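Probable TonB-dependent siderophore receptor PirA (Acinetobacter baumannii, PDB 5FR8) probably carries out the first step of iron uptake as an outer-membrane receptor, binding iron-loaded siderophores, possibly ferric enterobactin with micromolar affinity. Local coordinates at residues E288-M292 and N321-P325; T344-E348 and R378-N382; S269-A273 and G330-K335; N210-D216 and G229-K234. All blocks are in the same frame, centred on the assembly; numbering follows the deposited sequence.

Contact 1 of 4, residues E288-M292 and N321-P325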
# COMPACT_ATOMS: atom_id res chain seq x y z
N GLU A 288 -17.37 -14.89 -6.37
CA GLU A 288 -16.80 -14.20 -5.22
C GLU A 288 -16.13 -15.20 -4.25
O GLU A 288 -16.81 -15.84 -3.45
CB GLU A 288 -17.91 -13.40 -4.50
CG GLU A 288 -17.41 -12.45 -3.42
CD GLU A 288 -18.46 -11.46 -2.90
OE1 GLU A 288 -19.21 -10.84 -3.69
OE2 GLU A 288 -18.53 -11.30 -1.67
N THR A 289 -14.81 -15.33 -4.32
CA THR A 289 -14.09 -16.30 -3.48
C THR A 289 -13.44 -15.65 -2.28
O THR A 289 -13.05 -16.33 -1.34
CB THR A 289 -12.94 -16.95 -4.25
OG1 THR A 289 -12.06 -15.93 -4.71
CG2 THR A 289 -13.48 -17.76 -5.40
N ASN A 290 -13.28 -14.34 -2.33
CA ASN A 290 -12.87 -13.59 -1.16
C ASN A 290 -13.66 -12.31 -1.04
O ASN A 290 -14.08 -11.72 -2.04
CB ASN A 290 -11.37 -13.29 -1.17
CG ASN A 290 -11.00 -12.28 -2.22
OD1 ASN A 290 -11.11 -11.06 -2.02
ND2 ASN A 290 -10.51 -12.77 -3.34
N THR A 291 -13.84 -11.88 0.20
CA THR A 291 -14.71 -10.77 0.52
C THR A 291 -14.11 -10.02 1.70
O THR A 291 -13.74 -10.63 2.71
CB THR A 291 -16.10 -11.27 0.89
OG1 THR A 291 -16.51 -12.29 -0.03
CG2 THR A 291 -17.08 -10.12 0.90
N MET A 292 -14.03 -8.70 1.58
CA MET A 292 -13.28 -7.89 2.50
C MET A 292 -14.29 -6.89 3.06
O MET A 292 -14.91 -6.16 2.29
CB MET A 292 -12.15 -7.16 1.72
CG MET A 292 -10.81 -7.00 2.46
SD MET A 292 -10.02 -8.55 3.00
CE MET A 292 -10.36 -9.44 1.50
N ASN A 321 -12.24 -10.62 6.92
CA ASN A 321 -11.65 -11.21 5.73
C ASN A 321 -12.29 -12.55 5.50
O ASN A 321 -11.93 -13.51 6.17
CB ASN A 321 -10.15 -11.39 5.99
CG ASN A 321 -9.41 -12.14 4.88
OD1 ASN A 321 -9.94 -12.39 3.82
ND2 ASN A 321 -8.18 -12.46 5.13
N LYS A 322 -13.26 -12.62 4.60
CA LYS A 322 -13.99 -13.88 4.39
C LYS A 322 -13.66 -14.44 3.01
O LYS A 322 -13.95 -13.81 1.99
CB LYS A 322 -15.49 -13.65 4.51
CG LYS A 322 -16.35 -14.86 4.14
CD LYS A 322 -17.81 -14.47 3.96
CE LYS A 322 -18.73 -15.64 4.19
NZ LYS A 322 -20.07 -15.44 3.56
N ARG A 323 -13.08 -15.64 2.99
CA ARG A 323 -12.68 -16.27 1.74
C ARG A 323 -12.56 -17.81 1.84
O ARG A 323 -12.54 -18.36 2.93
CB ARG A 323 -11.34 -15.70 1.31
CG ARG A 323 -10.20 -16.16 2.20
CD ARG A 323 -8.90 -15.56 1.75
NE ARG A 323 -8.87 -14.11 1.93
CZ ARG A 323 -8.51 -13.23 1.00
NH1 ARG A 323 -8.13 -13.62 -0.21
NH2 ARG A 323 -8.50 -11.94 1.28
N LEU A 324 -12.47 -18.47 0.69
CA LEU A 324 -12.37 -19.93 0.66
C LEU A 324 -11.01 -20.42 1.16
O LEU A 324 -10.02 -19.74 1.03
CB LEU A 324 -12.63 -20.44 -0.74
CG LEU A 324 -14.03 -20.10 -1.25
CD1 LEU A 324 -14.07 -20.23 -2.77
CD2 LEU A 324 -15.10 -20.97 -0.62
N PRO A 325 -10.97 -21.61 1.79
CA PRO A 325 -9.71 -22.06 2.39
C PRO A 325 -8.73 -22.50 1.32
O PRO A 325 -9.12 -22.62 0.15
CB PRO A 325 -10.16 -23.26 3.26
CG PRO A 325 -11.37 -23.81 2.56
CD PRO A 325 -12.06 -22.61 1.96

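Contact 2 of 4, residues T344-E348 and R378-N382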
# COMPACT_ATOMS: atom_id res chain seq x y z
N THR A 344 -13.72 -16.90 8.15
CA THR A 344 -13.58 -15.46 8.31
C THR A 344 -12.49 -15.13 9.34
O THR A 344 -12.34 -15.81 10.37
CB THR A 344 -14.90 -14.83 8.77
OG1 THR A 344 -15.90 -15.03 7.78
CG2 THR A 344 -14.72 -13.35 9.00
N SER A 345 -11.73 -14.08 9.05
CA SER A 345 -10.79 -13.54 10.00
C SER A 345 -11.26 -12.19 10.44
O SER A 345 -11.91 -11.47 9.68
CB SER A 345 -9.43 -13.46 9.39
OG SER A 345 -8.80 -14.70 9.64
N ARG A 346 -10.95 -11.85 11.68
CA ARG A 346 -11.53 -10.65 12.27
C ARG A 346 -10.43 -9.78 12.87
O ARG A 346 -9.72 -10.23 13.75
CB ARG A 346 -12.60 -11.04 13.31
CG ARG A 346 -13.44 -9.86 13.79
CD ARG A 346 -14.40 -10.13 14.95
NE ARG A 346 -13.87 -11.04 15.97
CZ ARG A 346 -12.92 -10.72 16.87
NH1 ARG A 346 -12.36 -9.51 16.91
NH2 ARG A 346 -12.52 -11.64 17.72
N LEU A 347 -10.29 -8.54 12.41
CA LEU A 347 -9.27 -7.62 12.93
C LEU A 347 -9.85 -6.32 13.44
O LEU A 347 -10.43 -5.53 12.69
CB LEU A 347 -8.26 -7.27 11.86
CG LEU A 347 -7.12 -6.31 12.26
CD1 LEU A 347 -6.32 -6.81 13.44
CD2 LEU A 347 -6.22 -6.10 11.06
N GLU A 348 -9.68 -6.09 14.73
CA GLU A 348 -10.20 -4.91 15.36
C GLU A 348 -9.02 -4.07 15.78
O GLU A 348 -8.05 -4.59 16.36
CB GLU A 348 -11.00 -5.24 16.61
CG GLU A 348 -12.25 -6.00 16.36
CD GLU A 348 -12.97 -6.36 17.66
OE1 GLU A 348 -13.41 -5.44 18.37
OE2 GLU A 348 -13.09 -7.57 17.95
N ARG A 378 -6.68 -6.34 17.99
CA ARG A 378 -7.07 -7.75 18.27
C ARG A 378 -7.42 -8.50 16.99
O ARG A 378 -8.14 -8.01 16.13
CB ARG A 378 -8.23 -7.83 19.24
CG ARG A 378 -7.98 -7.08 20.53
CD ARG A 378 -8.31 -7.95 21.72
NE ARG A 378 -8.89 -7.16 22.79
CZ ARG A 378 -10.13 -6.67 22.75
NH1 ARG A 378 -10.91 -6.89 21.70
NH2 ARG A 378 -10.58 -5.96 23.77
N PHE A 379 -6.89 -9.71 16.87
CA PHE A 379 -7.02 -10.47 15.64
C PHE A 379 -7.44 -11.90 15.95
O PHE A 379 -6.82 -12.55 16.77
CB PHE A 379 -5.67 -10.46 14.93
CG PHE A 379 -5.69 -11.00 13.52
CD1 PHE A 379 -6.62 -10.54 12.60
CD2 PHE A 379 -4.74 -11.92 13.10
CE1 PHE A 379 -6.62 -11.01 11.30
CE2 PHE A 379 -4.75 -12.41 11.81
CZ PHE A 379 -5.70 -11.96 10.90
N LYS A 380 -8.50 -12.36 15.32
CA LYS A 380 -8.88 -13.78 15.33
C LYS A 380 -8.59 -14.35 13.93
O LYS A 380 -9.03 -13.77 12.91
CB LYS A 380 -10.37 -13.95 15.73
CG LYS A 380 -10.77 -15.34 16.25
CD LYS A 380 -12.29 -15.60 16.36
CE LYS A 380 -12.68 -16.66 17.43
NZ LYS A 380 -14.04 -16.45 18.05
N ASP A 381 -7.79 -15.43 13.89
CA ASP A 381 -7.54 -16.22 12.65
C ASP A 381 -7.37 -17.70 13.01
O ASP A 381 -6.34 -18.10 13.56
CB ASP A 381 -6.31 -15.72 11.90
CG ASP A 381 -6.05 -16.47 10.57
OD1 ASP A 381 -6.49 -17.64 10.43
OD2 ASP A 381 -5.37 -15.88 9.68
N ASN A 382 -8.38 -18.50 12.70
CA ASN A 382 -8.38 -19.91 13.09
C ASN A 382 -8.06 -20.87 11.96
O ASN A 382 -7.96 -22.07 12.18
CB ASN A 382 -9.70 -20.30 13.74
CG ASN A 382 -9.52 -21.44 14.71
OD1 ASN A 382 -8.80 -21.31 15.70
ND2 ASN A 382 -10.13 -22.58 14.42

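Contact 3 of 4, residues S269-A273 and G330-K335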
# COMPACT_ATOMS: atom_id res chain seq x y z
N SER A 269 -3.71 -18.06 -8.35
CA SER A 269 -3.21 -19.02 -7.39
C SER A 269 -1.70 -18.86 -7.29
O SER A 269 -1.04 -18.55 -8.27
CB SER A 269 -3.54 -20.45 -7.82
OG SER A 269 -2.90 -20.81 -9.05
N GLN A 270 -1.15 -19.09 -6.11
CA GLN A 270 0.24 -18.71 -5.83
C GLN A 270 1.20 -19.38 -6.77
O GLN A 270 2.17 -18.75 -7.18
CB GLN A 270 0.61 -19.05 -4.37
CG GLN A 270 1.90 -18.43 -3.83
CD GLN A 270 2.12 -18.75 -2.36
OE1 GLN A 270 3.16 -19.28 -1.98
NE2 GLN A 270 1.12 -18.47 -1.53
N LEU A 271 0.94 -20.63 -7.16
CA LEU A 271 1.87 -21.32 -8.08
C LEU A 271 1.37 -21.32 -9.52
O LEU A 271 1.92 -22.01 -10.37
CB LEU A 271 2.14 -22.73 -7.59
CG LEU A 271 2.58 -22.86 -6.13
CD1 LEU A 271 2.55 -24.31 -5.65
CD2 LEU A 271 3.96 -22.27 -5.92
N ASN A 272 0.32 -20.55 -9.81
CA ASN A 272 -0.18 -20.39 -11.18
C ASN A 272 -0.65 -21.68 -11.84
O ASN A 272 -0.38 -21.91 -13.03
CB ASN A 272 0.88 -19.74 -12.09
CG ASN A 272 1.10 -18.29 -11.76
OD1 ASN A 272 0.17 -17.55 -11.43
ND2 ASN A 272 2.34 -17.87 -11.83
N ALA A 273 -1.37 -22.51 -11.10
CA ALA A 273 -1.92 -23.74 -11.65
C ALA A 273 -2.76 -23.42 -12.88
O ALA A 273 -3.16 -22.28 -13.09
CB ALA A 273 -2.78 -24.46 -10.61
N GLY A 330 3.44 -27.23 -0.08
CA GLY A 330 3.64 -28.09 -1.24
C GLY A 330 3.08 -27.54 -2.54
O GLY A 330 2.91 -26.34 -2.71
N SER A 331 2.78 -28.43 -3.48
CA SER A 331 2.29 -28.03 -4.80
C SER A 331 0.87 -27.45 -4.77
O SER A 331 0.43 -26.80 -5.72
CB SER A 331 2.33 -29.24 -5.75
OG SER A 331 1.49 -30.25 -5.24
N VAL A 332 0.16 -27.67 -3.66
CA VAL A 332 -1.16 -27.10 -3.48
C VAL A 332 -1.09 -25.77 -2.73
O VAL A 332 -2.10 -25.10 -2.53
CB VAL A 332 -2.11 -28.11 -2.77
CG1 VAL A 332 -1.87 -28.12 -1.26
CG2 VAL A 332 -3.58 -27.83 -3.11
N GLU A 333 0.10 -25.36 -2.32
CA GLU A 333 0.24 -24.11 -1.56
C GLU A 333 -0.39 -22.96 -2.30
O GLU A 333 -0.13 -22.74 -3.48
CB GLU A 333 1.71 -23.79 -1.28
CG GLU A 333 1.93 -22.49 -0.49
CD GLU A 333 3.41 -22.13 -0.40
OE1 GLU A 333 4.21 -22.68 -1.15
OE2 GLU A 333 3.80 -21.31 0.43
N GLY A 334 -1.24 -22.23 -1.61
CA GLY A 334 -1.74 -20.96 -2.14
C GLY A 334 -2.86 -21.15 -3.14
O GLY A 334 -3.12 -20.28 -3.94
N LYS A 335 -3.51 -22.31 -3.08
CA LYS A 335 -4.55 -22.68 -4.05
C LYS A 335 -5.82 -23.06 -3.27
O LYS A 335 -5.74 -23.55 -2.15
CB LYS A 335 -4.04 -23.83 -4.90
CG LYS A 335 -4.90 -24.20 -6.09
CD LYS A 335 -4.41 -25.50 -6.70
CE LYS A 335 -5.52 -26.49 -6.83
NZ LYS A 335 -5.03 -27.78 -7.40

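Contact 4 of 4, residues N210-D216 and G229-K234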
# COMPACT_ATOMS: atom_id res chain seq x y z
N ASN A 210 -18.86 0.42 -7.30
CA ASN A 210 -18.00 0.12 -8.44
C ASN A 210 -17.96 -1.36 -8.73
O ASN A 210 -17.97 -2.19 -7.82
CB ASN A 210 -16.58 0.60 -8.18
CG ASN A 210 -15.57 -0.10 -9.07
OD1 ASN A 210 -15.02 -1.13 -8.71
ND2 ASN A 210 -15.32 0.48 -10.24
N LYS A 211 -17.90 -1.69 -10.01
CA LYS A 211 -17.81 -3.07 -10.46
C LYS A 211 -16.85 -3.13 -11.65
O LYS A 211 -17.17 -2.65 -12.73
CB LYS A 211 -19.19 -3.59 -10.85
CG LYS A 211 -19.16 -4.97 -11.52
CD LYS A 211 -20.50 -5.69 -11.54
CE LYS A 211 -20.49 -6.81 -12.58
NZ LYS A 211 -21.33 -7.98 -12.19
N THR A 212 -15.66 -3.67 -11.44
CA THR A 212 -14.73 -3.86 -12.54
C THR A 212 -14.66 -5.34 -12.83
O THR A 212 -14.28 -6.13 -11.97
CB THR A 212 -13.31 -3.33 -12.20
OG1 THR A 212 -12.65 -4.22 -11.29
CG2 THR A 212 -13.38 -1.94 -11.59
N GLU A 213 -15.05 -5.74 -14.03
CA GLU A 213 -15.18 -7.16 -14.32
C GLU A 213 -13.79 -7.78 -14.30
O GLU A 213 -12.80 -7.09 -14.45
CB GLU A 213 -15.84 -7.42 -15.67
CG GLU A 213 -17.34 -7.22 -15.79
CD GLU A 213 -17.85 -7.77 -17.15
OE1 GLU A 213 -17.02 -8.20 -17.99
OE2 GLU A 213 -19.08 -7.76 -17.42
N ALA A 214 -13.71 -9.08 -14.10
CA ALA A 214 -12.42 -9.76 -14.08
C ALA A 214 -11.90 -9.88 -15.48
O ALA A 214 -12.63 -9.71 -16.45
CB ALA A 214 -12.56 -11.15 -13.49
N ASP A 215 -10.61 -10.15 -15.57
CA ASP A 215 -10.00 -10.59 -16.80
C ASP A 215 -10.34 -12.07 -16.96
O ASP A 215 -10.49 -12.79 -15.96
CB ASP A 215 -8.50 -10.39 -16.76
CG ASP A 215 -8.11 -8.93 -16.76
OD1 ASP A 215 -8.98 -8.09 -17.12
OD2 ASP A 215 -6.94 -8.62 -16.43
N ASP A 216 -10.47 -12.51 -18.21
CA ASP A 216 -10.79 -13.89 -18.48
C ASP A 216 -9.78 -14.82 -17.87
O ASP A 216 -8.67 -14.44 -17.48
CB ASP A 216 -10.88 -14.14 -19.98
CG ASP A 216 -12.03 -13.39 -20.63
OD1 ASP A 216 -12.82 -12.73 -19.90
OD2 ASP A 216 -12.15 -13.45 -21.87
N GLY A 229 -5.15 -13.48 -15.03
CA GLY A 229 -5.18 -12.04 -15.25
C GLY A 229 -5.64 -11.34 -13.99
O GLY A 229 -5.56 -11.89 -12.89
N ARG A 230 -6.12 -10.12 -14.15
CA ARG A 230 -6.51 -9.34 -13.01
C ARG A 230 -7.84 -9.84 -12.49
O ARG A 230 -8.73 -10.10 -13.27
CB ARG A 230 -6.65 -7.88 -13.40
CG ARG A 230 -5.36 -7.22 -13.83
CD ARG A 230 -5.64 -5.90 -14.50
NE ARG A 230 -6.38 -6.07 -15.74
CZ ARG A 230 -6.88 -5.05 -16.43
NH1 ARG A 230 -6.72 -3.80 -16.01
NH2 ARG A 230 -7.54 -5.27 -17.54
N GLU A 231 -7.97 -9.94 -11.16
CA GLU A 231 -9.26 -10.33 -10.56
C GLU A 231 -10.15 -9.11 -10.47
O GLU A 231 -9.65 -7.99 -10.25
CB GLU A 231 -9.10 -10.99 -9.18
CG GLU A 231 -8.87 -10.06 -8.01
CD GLU A 231 -8.83 -10.78 -6.67
OE1 GLU A 231 -9.07 -12.00 -6.63
OE2 GLU A 231 -8.55 -10.11 -5.64
N GLY A 232 -11.45 -9.31 -10.67
CA GLY A 232 -12.39 -8.20 -10.66
C GLY A 232 -12.75 -7.79 -9.24
O GLY A 232 -12.35 -8.48 -8.29
N VAL A 233 -13.48 -6.68 -9.10
CA VAL A 233 -13.97 -6.23 -7.79
C VAL A 233 -15.34 -5.51 -7.85
O VAL A 233 -15.52 -4.57 -8.63
CB VAL A 233 -13.01 -5.23 -7.12
CG1 VAL A 233 -13.25 -5.23 -5.63
CG2 VAL A 233 -11.57 -5.59 -7.40
N LYS A 234 -16.27 -5.97 -7.02
CA LYS A 234 -17.46 -5.20 -6.67
C LYS A 234 -17.16 -4.45 -5.37
O LYS A 234 -16.93 -5.06 -4.32
CB LYS A 234 -18.66 -6.13 -6.47
CG LYS A 234 -18.92 -7.06 -7.65
CD LYS A 234 -20.23 -7.83 -7.51
CE LYS A 234 -20.15 -9.06 -6.60
NZ LYS A 234 -19.05 -10.01 -6.93

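Contact 1 of 4, residues E288-M292 and N321-P325
N321 stands opposite M292 in a non-hydrogen-bonded antiparallel pair. Its OD1 lies 3.8 Å from M292 CE and accepts hydrogen bonds from R323 NE (2.8 Å) and NH2 (3.0 Å). ND2 of N321 donates to S109 O in the plug, so this face looks into the barrel. K322 pairs with T291. K322 N donates to T291 O at 2.8 Å, and T291 N returns a weak bond to K322 O at 2.6 Å. R323 faces N290. N290 CB covers one face of its guanidinium, 3.4 Å from R323 NH1, and M292 CE is 3.1 Å from R323 NH2. Past the strand, L324 N donates to T289 O at 3.0 Å, while L324 CD1 packs on T289 CG2 at 3.7 Å. This is the open end of the hairpin 290-305/308-323. The chemistry implies that the main chain joins the two strands, while N321 OD1 holds NE and NH2 of R323 on the plug-facing side, with a long, weak ion pair from NH1 to D119 besides.

Contact 2 of 4, residues T344-E348 and R378-N382
Residues of this antiparallel pair point in turn to two faces, and the rotamers shape what each face presents. L347 (t, p) and F379 (chi1 t) stand opposite each other on one face. L347 CB meets F379 CD1 at 3.7 Å. L347 touches N108 and S109 of the plug, so this is the inner face. R346, E348, R378 and K380 share the other face. This is the pattern of a TonB-dependent receptor barrel, and the pair belongs to the hairpin 343-361/365-380. R346 and K380 exchange main-chain bonds, R346 N to K380 O (3.0 Å) and K380 N to R346 O (2.9 Å). E348 N to R378 O and R378 N to E348 O are both 2.8 Å. R346, in t, t, bends at chi3 (39°), bringing NH2 to 3.7 Å from K380 CB. R378 (chi1 m, chi2 and chi3 between wells) has NH1 4.4 Å from OE2 of E348 (chi1 m), too far for a salt bridge, and OE2 is less surely placed. E348 OE1 hydrogen-bonds Y316 OH. K380 is all t, and its amine leads away. S345, with chi1 at -89°, sends OG weakly to K380 O at 3.4 Å. D381 (chi1 t) bonds Y475 OH through OD2.

Contact 3 of 4, residues S269-A273 and G330-K335
S269 opens a type I turn that runs to N272, closed by N272 N to S269 O at 2.9 Å. The S269 hydroxyl, with chi1 p, also takes a weak bond from A273 N at 3.1 Å. S269 CB lies 4.3 Å from K335 CG. The main chains are joined by a hydrogen bond from Q270 N to G334 O, 3.2 Å and nearly straight. The Q270 side chain touches Q78 and E117 of the plug. A CB on G334 would run into Q270 CB, so the two segments can come this close at a glycine. L271 lays its side chain over the other loop: CD1 is 3.3 Å from S331 O and 3.6 Å from G330 O, and CG is 3.8 Å from E333 O. A273 CB then meets K335 CD at 4.4 Å; K335 NZ reaches on to a salt bridge with D278. G334 is the third residue of a type II turn from V332 to K335, a position where glycine is common. The contact therefore sets a type I turn against a type II turn, joining two long extracellular loops of a TonB-dependent receptor barrel.

Contact 4 of 4, residues N210-D216 and G229-K234
T212 and V233 satisfy each other's main chain. T212 N donates to V233 O and V233 N to T212 O, both at 3.0 Å. V233 N also has a weak second acceptor in T212 OG1, at 3.4 Å. Beside them K211 and K234 form a non-hydrogen-bonded pair, with CG to CG at 4.4 Å. The strands then end, but pairing resumes beyond them. D215 N donates to R230 O at 3.0 Å. D215 OD2 accepts R230 N at 2.8 Å and R230 NE at 2.7 Å, the latter part of a salt bridge that R230 NH2 completes with a weak bond to OD1 at 3.2 Å. D215 OD1 also takes a hydrogen bond from G183 N. The carboxylate thus binds both the backbone and the guanidinium of R230. G232 CA comes within 3.1 Å of T212 O, where a side chain would clash. The E231 carboxylate makes a salt bridge with R121 of the plug and takes a bond from N263. G229 O is bonded by S266 OG. The arrangement is the outer mouth of two neighbouring antiparallel barrel strands, 201-212 and 232-247, with the base of their extracellular loop pinned by an aspartate-arginine pair, in a TonB-dependent receptor.

How the contacts relate
Contacts 1, 2 and 4 belong to the same curled barrel sheet. Contacts 1 and 2 are about 13 Å apart between centres, on adjoining hairpins joined by a probable hydrogen bond from N321 N to S345 O at 2.9 Å. The centres of contacts 1 and 4 are about 15 Å apart. E288 OE1 and K234 NZ approach to 3.4 Å, a long, weak ion pair. Contact 3 lies in the loops: the chain it closes encloses contact 1, with centres about 17 Å apart and nearest atoms about 4 Å. Contacts 2 and 4 are farthest, about 26 Å between centres. All four lie towards the extracellular side, where siderophores enter receptors of this family, and each touches the plug.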